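Local coordinates for YycN protein (Bacillus subtilis, PDB 1ON0) that probably transfers acyl groups, as a homodimeric member of the GNAT acetyltransferase family, at residues B[14-19]-B[73-78]; B[6-11]-B[53-58]. One frame throughout, in Å; residues are numbered along the deposited sequence.

The centres of the two contacts lie about 10 Å apart, on the same side of the chain's centre. Both draw on helix 10-31: contact 2 uses its first turn and the link from strand 4-7, and contact 1 uses the turns just after. Along the chain the segments alternate, in the order 6-11, 14-19, 53-58, 73-78, so the two connections cross along the chain. They also meet directly, since Met8 SE packs 3.7 Å from Tyr16 CB. Contact 1 sets the helix against strand 72-79 in the buried interior, whereas contact 2 packs the loop before strand 60-66 against its N-terminal end. The first helix of this GNAT-type domain is thus met at two neighbouring places.

Contact 1: residues B[14-19]-B[73-78]; sequences RSYLTY and VGWLWI
Trp75 rises from strand 72-79 to meet Tyr16 and Tyr19 of helix 10-31. Its CB starts 4.0 Å from Tyr16 CE1, and along the indole's five-membered ring CD1 comes nearer to that same atom, at 3.6 Å. The Tyr16 ring and the five-membered ring of Trp75 have planes inclined at 44°, an oblique pairing. With CG between the backbone N and the carbonyl carbon (chi1 58°), the far end of the indole swings over to Tyr19. There Trp75 CZ3 lies 3.5 Å from Tyr19 OH, and CH2 at the tip closes to 3.2 Å from the same oxygen. That hydroxyl is hydrogen-bonded to Glu98 of the second subunit, which links the cluster to the other subunit. Tyr97 meets both Trp75 and Tyr19 edge-to-face. Shortened to an alanine here, the strand would probably leave a gap beside Tyr16 CE1 and take from Tyr19 the CH2 and CZ3 end of the indole. Tyr16 also reaches on to Trp77: its OH lies in the plane of the indole, at the edge, 3.2 Å from Trp77 CE3, while its hydrogen bond goes to Asp93. Trp77 NE1 in turn is bonded to His60. Helix and strand segments run nearly perpendicular, at 86°, and the aromatic cluster of Tyr16, Tyr19 and Trp75 lies between them, joining the N-terminal helix to the central sheet of the GNAT fold.

Contact 2: residues B[6-11]-B[53-58]; sequences TPMQTE and RGLETP
Met8, deposited as selenomethionine, and Leu55 meet because both side chains leave the backbone with CG anti to the carbonyl carbon (chi1 -63° and -68°), and because Met8 then bends at its last torsion (chi3 -50°). The bend brings CE against Leu55, and the two side chains cross at about a right angle. In the GNAT fold this is the beta-alpha junction between strand 4-7 and the first helix, here covered by the loop that follows helix 36-50. The carbon pair Met8 CE and Leu55 CD2 is tight at 3.4 Å, closer than usual van der Waals contact. The other leucine methyl, CD1, rests against backbone, 3.5 Å from Met8 O and 3.9 Å from Thr10 N. The leucine fork therefore holds the methionine with one branch and the peptides leading into the helix with the other. Phe13 and Leu62 touch both Met8 and Leu55, completing a small apolar patch between helix 10-31 and strand 60-66. The helix start has its own polar fastening: Gln9 occupies the N-cap position and its N-H is bonded to Glu12, while Thr10 OG1 donates to Glu11 OE1 at 2.6 Å. Across the contact, Leu55 sits on a short 3-10 turn. Gly54 O accepts two donors from the same face of its carbonyl plane, Thr57 OG1 at 2.9 Å and Thr57 N at 3.2 Å, which pins the turn from both side chain and backbone. Within the same turn Arg53 NH2 makes a salt bridge to Glu56 OE1 at 3.1 Å, approaching it from above the carboxylate plane. The Arg53 guanidinium also lies against its partner's backbone, with Glu56 O poised over the centre of one face.

Contact 1: residues B[14-19]-B[73-78]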
ATOM      1  N   ARG B  14       9.501   5.378  27.440  1.00 37.37           N
ATOM      2  CA  ARG B  14       8.717   4.767  28.511  1.00 34.98           C
ATOM      3  C   ARG B  14       7.456   4.051  27.986  1.00 33.11           C
ATOM      4  O   ARG B  14       7.185   2.911  28.368  1.00 31.69           O
ATOM      5  CB  ARG B  14       8.379   5.837  29.563  1.00 36.22           C
ATOM      6  CG  ARG B  14       9.637   6.479  30.189  1.00 36.37           C
ATOM      7  CD  ARG B  14       9.305   7.454  31.314  1.00 37.47           C
ATOM      8  NE  ARG B  14       8.592   6.778  32.396  1.00 39.60           N
ATOM      9  CZ  ARG B  14       9.174   6.016  33.314  1.00 39.91           C
ATOM     10  NH1 ARG B  14      10.488   5.838  33.299  1.00 42.51           N
ATOM     11  NH2 ARG B  14       8.437   5.399  34.224  1.00 42.01           N
ATOM     12  N   SER B  15       6.716   4.714  27.097  1.00 28.14           N
ATOM     13  CA  SER B  15       5.507   4.156  26.481  1.00 28.40           C
ATOM     14  C   SER B  15       5.876   3.018  25.536  1.00 28.16           C
ATOM     15  O   SER B  15       5.127   2.058  25.361  1.00 27.86           O
ATOM     16  CB  SER B  15       4.762   5.228  25.679  1.00 54.59           C
ATOM     17  OG  SER B  15       4.321   6.297  26.506  1.00 58.91           O
ATOM     18  N   TYR B  16       7.029   3.148  24.897  1.00 40.35           N
ATOM     19  CA  TYR B  16       7.496   2.106  23.990  1.00 41.59           C
ATOM     20  C   TYR B  16       7.865   0.876  24.832  1.00 42.39           C
ATOM     21  O   TYR B  16       7.476  -0.246  24.499  1.00 43.60           O
ATOM     22  CB  TYR B  16       8.725   2.581  23.200  1.00 28.63           C
ATOM     23  CG  TYR B  16       9.512   1.446  22.579  1.00 24.95           C
ATOM     24  CD1 TYR B  16       9.015   0.733  21.500  1.00 20.65           C
ATOM     25  CD2 TYR B  16      10.741   1.060  23.107  1.00 25.41           C
ATOM     26  CE1 TYR B  16       9.727  -0.342  20.965  1.00 23.60           C
ATOM     27  CE2 TYR B  16      11.458  -0.018  22.581  1.00 23.15           C
ATOM     28  CZ  TYR B  16      10.946  -0.708  21.516  1.00 22.64           C
ATOM     29  OH  TYR B  16      11.640  -1.773  21.004  1.00 23.87           O
ATOM     30  N   LEU B  17       8.601   1.099  25.921  1.00 34.51           N
ATOM     31  CA  LEU B  17       9.021   0.017  26.807  1.00 37.29           C
ATOM     32  C   LEU B  17       7.841  -0.839  27.268  1.00 38.12           C
ATOM     33  O   LEU B  17       7.867  -2.063  27.148  1.00 39.69           O
ATOM     34  CB  LEU B  17       9.760   0.592  28.018  1.00 36.60           C
ATOM     35  CG  LEU B  17      10.502  -0.360  28.965  1.00 37.15           C
ATOM     36  CD1 LEU B  17      11.525   0.432  29.750  1.00 36.59           C
ATOM     37  CD2 LEU B  17       9.527  -1.058  29.912  1.00 39.62           C
ATOM     38  N   THR B  18       6.810  -0.188  27.796  1.00 42.42           N
ATOM     39  CA  THR B  18       5.616  -0.877  28.266  1.00 41.77           C
ATOM     40  C   THR B  18       4.985  -1.649  27.118  1.00 41.80           C
ATOM     41  O   THR B  18       4.496  -2.757  27.294  1.00 42.73           O
ATOM     42  CB  THR B  18       4.584   0.124  28.811  1.00 37.01           C
ATOM     43  OG1 THR B  18       5.144   0.813  29.932  1.00 39.37           O
ATOM     44  CG2 THR B  18       3.312  -0.588  29.235  1.00 36.30           C
ATOM     45  N   TYR B  19       4.992  -1.050  25.938  1.00 34.26           N
ATOM     46  CA  TYR B  19       4.421  -1.689  24.764  1.00 34.39           C
ATOM     47  C   TYR B  19       5.241  -2.920  24.391  1.00 32.97           C
ATOM     48  O   TYR B  19       4.754  -4.043  24.482  1.00 32.26           O
ATOM     49  CB  TYR B  19       4.389  -0.681  23.610  1.00 46.21           C
ATOM     50  CG  TYR B  19       3.859  -1.188  22.286  1.00 49.88           C
ATOM     51  CD1 TYR B  19       4.600  -2.074  21.498  1.00 50.96           C
ATOM     52  CD2 TYR B  19       2.640  -0.724  21.788  1.00 52.40           C
ATOM     53  CE1 TYR B  19       4.142  -2.478  20.241  1.00 52.91           C
ATOM     54  CE2 TYR B  19       2.171  -1.119  20.534  1.00 53.37           C
ATOM     55  CZ  TYR B  19       2.925  -1.993  19.768  1.00 53.39           C
ATOM     56  OH  TYR B  19       2.458  -2.363  18.527  1.00 52.79           O
ATOM     57  N   VAL B  73       4.303   5.952  12.376  1.00 24.20           N
ATOM     58  CA  VAL B  73       4.019   4.607  11.885  1.00 22.01           C
ATOM     59  C   VAL B  73       4.555   3.432  12.706  1.00 21.11           C
ATOM     60  O   VAL B  73       3.949   2.345  12.714  1.00 19.34           O
ATOM     61  CB  VAL B  73       4.520   4.462  10.441  1.00 20.10           C
ATOM     62  CG1 VAL B  73       3.943   5.584   9.583  1.00 20.15           C
ATOM     63  CG2 VAL B  73       6.040   4.499  10.399  1.00 18.67           C
ATOM     64  N   GLY B  74       5.685   3.645  13.381  1.00 17.92           N
ATOM     65  CA  GLY B  74       6.277   2.592  14.187  1.00 19.96           C
ATOM     66  C   GLY B  74       7.506   2.935  15.028  1.00 19.36           C
ATOM     67  O   GLY B  74       7.716   4.075  15.436  1.00 21.78           O
ATOM     68  N   TRP B  75       8.329   1.921  15.265  1.00 18.33           N
ATOM     69  CA  TRP B  75       9.525   2.030  16.095  1.00 17.52           C
ATOM     70  C   TRP B  75      10.658   1.216  15.472  1.00 18.72           C
ATOM     71  O   TRP B  75      10.428   0.300  14.681  1.00 17.78           O
ATOM     72  CB  TRP B  75       9.204   1.464  17.478  1.00 20.79           C
ATOM     73  CG  TRP B  75       8.751   0.027  17.405  1.00 22.10           C
ATOM     74  CD1 TRP B  75       9.552  -1.093  17.429  1.00 20.76           C
ATOM     75  CD2 TRP B  75       7.407  -0.453  17.221  1.00 23.14           C
ATOM     76  NE1 TRP B  75       8.795  -2.219  17.272  1.00 21.23           N
ATOM     77  CE2 TRP B  75       7.477  -1.863  17.139  1.00 21.85           C
ATOM     78  CE3 TRP B  75       6.155   0.171  17.108  1.00 22.52           C
ATOM     79  CZ2 TRP B  75       6.332  -2.665  16.959  1.00 23.06           C
ATOM     80  CZ3 TRP B  75       5.018  -0.624  16.928  1.00 22.90           C
ATOM     81  CH2 TRP B  75       5.116  -2.029  16.851  1.00 22.88           C
ATOM     82  N   LEU B  76      11.885   1.534  15.847  1.00 23.60           N
ATOM     83  CA  LEU B  76      13.040   0.817  15.325  1.00 22.84           C
ATOM     84  C   LEU B  76      14.115   0.922  16.391  1.00 23.15           C
ATOM     85  O   LEU B  76      14.463   2.014  16.817  1.00 24.42           O
ATOM     86  CB  LEU B  76      13.526   1.482  14.043  1.00 23.44           C
ATOM     87  CG  LEU B  76      14.350   0.672  13.042  1.00 27.05           C
ATOM     88  CD1 LEU B  76      15.404   1.595  12.457  1.00 25.39           C
ATOM     89  CD2 LEU B  76      14.996  -0.549  13.687  1.00 22.67           C
ATOM     90  N   TRP B  77      14.632  -0.210  16.831  1.00 21.01           N
ATOM     91  CA  TRP B  77      15.665  -0.206  17.844  1.00 21.68           C
ATOM     92  C   TRP B  77      16.810  -1.098  17.416  1.00 20.08           C
ATOM     93  O   TRP B  77      16.630  -2.299  17.252  1.00 21.78           O
ATOM     94  CB  TRP B  77      15.074  -0.670  19.187  1.00 26.85           C
ATOM     95  CG  TRP B  77      16.076  -1.071  20.232  1.00 26.94           C
ATOM     96  CD1 TRP B  77      17.406  -0.768  20.256  1.00 27.97           C
ATOM     97  CD2 TRP B  77      15.818  -1.829  21.415  1.00 29.29           C
ATOM     98  NE1 TRP B  77      17.992  -1.289  21.371  1.00 29.44           N
ATOM     99  CE2 TRP B  77      17.043  -1.948  22.109  1.00 29.53           C
ATOM    100  CE3 TRP B  77      14.667  -2.418  21.967  1.00 29.14           C
ATOM    101  CZ2 TRP B  77      17.158  -2.642  23.327  1.00 28.69           C
ATOM    102  CZ3 TRP B  77      14.781  -3.102  23.179  1.00 30.60           C
ATOM    103  CH2 TRP B  77      16.018  -3.206  23.844  1.00 31.30           C
ATOM    104  N   ILE B  78      17.985  -0.510  17.208  1.00 19.11           N
ATOM    105  CA  ILE B  78      19.140  -1.307  16.820  1.00 18.09           C
ATOM    106  C   ILE B  78      20.294  -1.105  17.782  1.00 18.76           C
ATOM    107  O   ILE B  78      20.380  -0.092  18.478  1.00 18.07           O
ATOM    108  CB  ILE B  78      19.650  -0.983  15.391  1.00 20.39           C
ATOM    109  CG1 ILE B  78      20.418   0.329  15.382  1.00 19.56           C
ATOM    110  CG2 ILE B  78      18.482  -0.934  14.426  1.00 21.87           C
ATOM    111  CD1 ILE B  78      21.055   0.644  14.042  1.00 17.50           C
TER

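Contact 2: residues B[6-11]-B[53-58]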
ATOM      1  N   THR B   6      13.547   9.256  13.836  1.00 24.39           N
ATOM      2  CA  THR B   6      13.842  10.292  14.808  1.00 24.41           C
ATOM      3  C   THR B   6      14.146   9.579  16.118  1.00 26.47           C
ATOM      4  O   THR B   6      13.443   8.645  16.506  1.00 25.77           O
ATOM      5  CB  THR B   6      12.640  11.236  15.048  1.00 25.65           C
ATOM      6  OG1 THR B   6      12.104  11.652  13.789  1.00 23.53           O
ATOM      7  CG2 THR B   6      13.079  12.464  15.841  1.00 20.62           C
ATOM      8  N   PRO B   7      15.210   9.996  16.815  1.00 29.59           N
ATOM      9  CA  PRO B   7      15.507   9.319  18.086  1.00 30.33           C
ATOM     10  C   PRO B   7      14.359   9.527  19.092  1.00 29.04           C
ATOM     11  O   PRO B   7      13.832  10.624  19.207  1.00 29.57           O
ATOM     12  CB  PRO B   7      16.834   9.955  18.518  1.00 24.54           C
ATOM     13  CG  PRO B   7      16.840  11.289  17.816  1.00 27.77           C
ATOM     14  CD  PRO B   7      16.210  11.025  16.490  1.00 24.56           C
HETATM   15  N   MSE B   8      13.951   8.471  19.786  1.00 24.11           N
HETATM   16  CA  MSE B   8      12.857   8.585  20.751  1.00 26.54           C
HETATM   17  C   MSE B   8      13.206   9.539  21.882  1.00 28.71           C
HETATM   18  O   MSE B   8      14.365   9.666  22.274  1.00 27.83           O
HETATM   19  CB  MSE B   8      12.522   7.241  21.396  1.00 29.55           C
HETATM   20  CG  MSE B   8      12.012   6.147  20.472  1.00 30.22           C
HETATM   21 SE   MSE B   8      11.267   4.696  21.525  1.00 30.34          SE
HETATM   22  CE  MSE B   8      12.721   4.441  22.752  1.00 32.98           C
ATOM     23  N   GLN B   9      12.178  10.193  22.403  1.00 25.01           N
ATOM     24  CA  GLN B   9      12.304  11.125  23.514  1.00 29.66           C
ATOM     25  C   GLN B   9      11.839  10.340  24.736  1.00 31.78           C
ATOM     26  O   GLN B   9      11.102   9.363  24.602  1.00 28.79           O
ATOM     27  CB  GLN B   9      11.366  12.309  23.316  1.00 64.20           C
ATOM     28  CG  GLN B   9      11.463  12.981  21.965  1.00 71.20           C
ATOM     29  CD  GLN B   9      12.553  14.022  21.922  1.00 74.61           C
ATOM     30  OE1 GLN B   9      13.730  13.713  22.115  1.00 77.90           O
ATOM     31  NE2 GLN B   9      12.169  15.270  21.677  1.00 77.11           N
ATOM     32  N   THR B  10      12.246  10.784  25.921  1.00 48.51           N
ATOM     33  CA  THR B  10      11.877  10.122  27.171  1.00 50.37           C
ATOM     34  C   THR B  10      10.388   9.766  27.240  1.00 51.66           C
ATOM     35  O   THR B  10      10.012   8.740  27.813  1.00 53.21           O
ATOM     36  CB  THR B  10      12.222  11.010  28.383  1.00 69.45           C
ATOM     37  OG1 THR B  10      11.338  12.140  28.425  1.00 68.24           O
ATOM     38  CG2 THR B  10      13.661  11.515  28.274  1.00 68.99           C
ATOM     39  N   GLU B  11       9.540  10.607  26.655  1.00 42.99           N
ATOM     40  CA  GLU B  11       8.104  10.357  26.662  1.00 43.67           C
ATOM     41  C   GLU B  11       7.815   9.063  25.903  1.00 44.32           C
ATOM     42  O   GLU B  11       7.190   8.138  26.427  1.00 43.92           O
ATOM     43  CB  GLU B  11       7.350  11.513  25.994  1.00 53.56           C
ATOM     44  CG  GLU B  11       7.785  12.921  26.406  1.00 53.24           C
ATOM     45  CD  GLU B  11       9.106  13.353  25.769  1.00 53.74           C
ATOM     46  OE1 GLU B  11      10.177  12.875  26.195  1.00 50.37           O
ATOM     47  OE2 GLU B  11       9.072  14.177  24.833  1.00 53.88           O
ATOM     48  N   ARG B  53      20.339   1.992  31.435  1.00 38.64           N
ATOM     49  CA  ARG B  53      20.058   3.420  31.533  1.00 39.43           C
ATOM     50  C   ARG B  53      18.983   3.834  30.524  1.00 38.28           C
ATOM     51  O   ARG B  53      18.852   5.010  30.200  1.00 39.05           O
ATOM     52  CB  ARG B  53      21.338   4.228  31.269  1.00 46.23           C
ATOM     53  CG  ARG B  53      22.524   3.886  32.176  1.00 46.96           C
ATOM     54  CD  ARG B  53      23.838   4.397  31.588  1.00 48.71           C
ATOM     55  NE  ARG B  53      23.814   5.848  31.388  1.00 52.71           N
ATOM     56  CZ  ARG B  53      24.725   6.540  30.705  1.00 51.35           C
ATOM     57  NH1 ARG B  53      25.752   5.928  30.137  1.00 53.47           N
ATOM     58  NH2 ARG B  53      24.604   7.852  30.594  1.00 52.68           N
ATOM     59  N   GLY B  54      18.211   2.874  30.029  1.00 29.51           N
ATOM     60  CA  GLY B  54      17.182   3.209  29.060  1.00 27.92           C
ATOM     61  C   GLY B  54      17.771   3.780  27.778  1.00 27.99           C
ATOM     62  O   GLY B  54      18.598   3.138  27.132  1.00 24.07           O
ATOM     63  N   LEU B  55      17.346   4.988  27.410  1.00 40.31           N
ATOM     64  CA  LEU B  55      17.835   5.641  26.199  1.00 42.36           C
ATOM     65  C   LEU B  55      19.304   6.058  26.284  1.00 43.71           C
ATOM     66  O   LEU B  55      19.938   6.342  25.261  1.00 44.83           O
ATOM     67  CB  LEU B  55      16.974   6.867  25.861  1.00 30.86           C
ATOM     68  CG  LEU B  55      15.542   6.593  25.414  1.00 30.50           C
ATOM     69  CD1 LEU B  55      14.802   7.898  25.214  1.00 30.75           C
ATOM     70  CD2 LEU B  55      15.551   5.786  24.125  1.00 31.37           C
ATOM     71  N   GLU B  56      19.845   6.103  27.497  1.00 39.29           N
ATOM     72  CA  GLU B  56      21.242   6.484  27.682  1.00 42.35           C
ATOM     73  C   GLU B  56      22.163   5.278  27.624  1.00 41.51           C
ATOM     74  O   GLU B  56      23.366   5.396  27.831  1.00 41.49           O
ATOM     75  CB  GLU B  56      21.445   7.223  29.012  1.00 54.51           C
ATOM     76  CG  GLU B  56      21.022   8.689  28.981  1.00 58.50           C
ATOM     77  CD  GLU B  56      21.976   9.596  29.750  1.00 61.63           C
ATOM     78  OE1 GLU B  56      22.047   9.497  30.996  1.00 62.98           O
ATOM     79  OE2 GLU B  56      22.665  10.411  29.098  1.00 63.43           O
ATOM     80  N   THR B  57      21.598   4.113  27.347  1.00 43.97           N
ATOM     81  CA  THR B  57      22.412   2.920  27.244  1.00 44.29           C
ATOM     82  C   THR B  57      23.208   3.092  25.956  1.00 44.18           C
ATOM     83  O   THR B  57      22.661   3.017  24.852  1.00 47.14           O
ATOM     84  CB  THR B  57      21.545   1.654  27.166  1.00 48.80           C
ATOM     85  OG1 THR B  57      20.701   1.587  28.324  1.00 49.97           O
ATOM     86  CG2 THR B  57      22.420   0.414  27.114  1.00 49.22           C
ATOM     87  N   PRO B  58      24.520   3.326  26.080  1.00 36.62           N
ATOM     88  CA  PRO B  58      25.394   3.521  24.922  1.00 35.06           C
ATOM     89  C   PRO B  58      25.324   2.456  23.834  1.00 32.76           C
ATOM     90  O   PRO B  58      25.155   1.276  24.123  1.00 31.76           O
ATOM     91  CB  PRO B  58      26.781   3.628  25.560  1.00 48.31           C
ATOM     92  CG  PRO B  58      26.660   2.790  26.803  1.00 48.77           C
ATOM     93  CD  PRO B  58      25.309   3.209  27.320  1.00 50.35           C
TER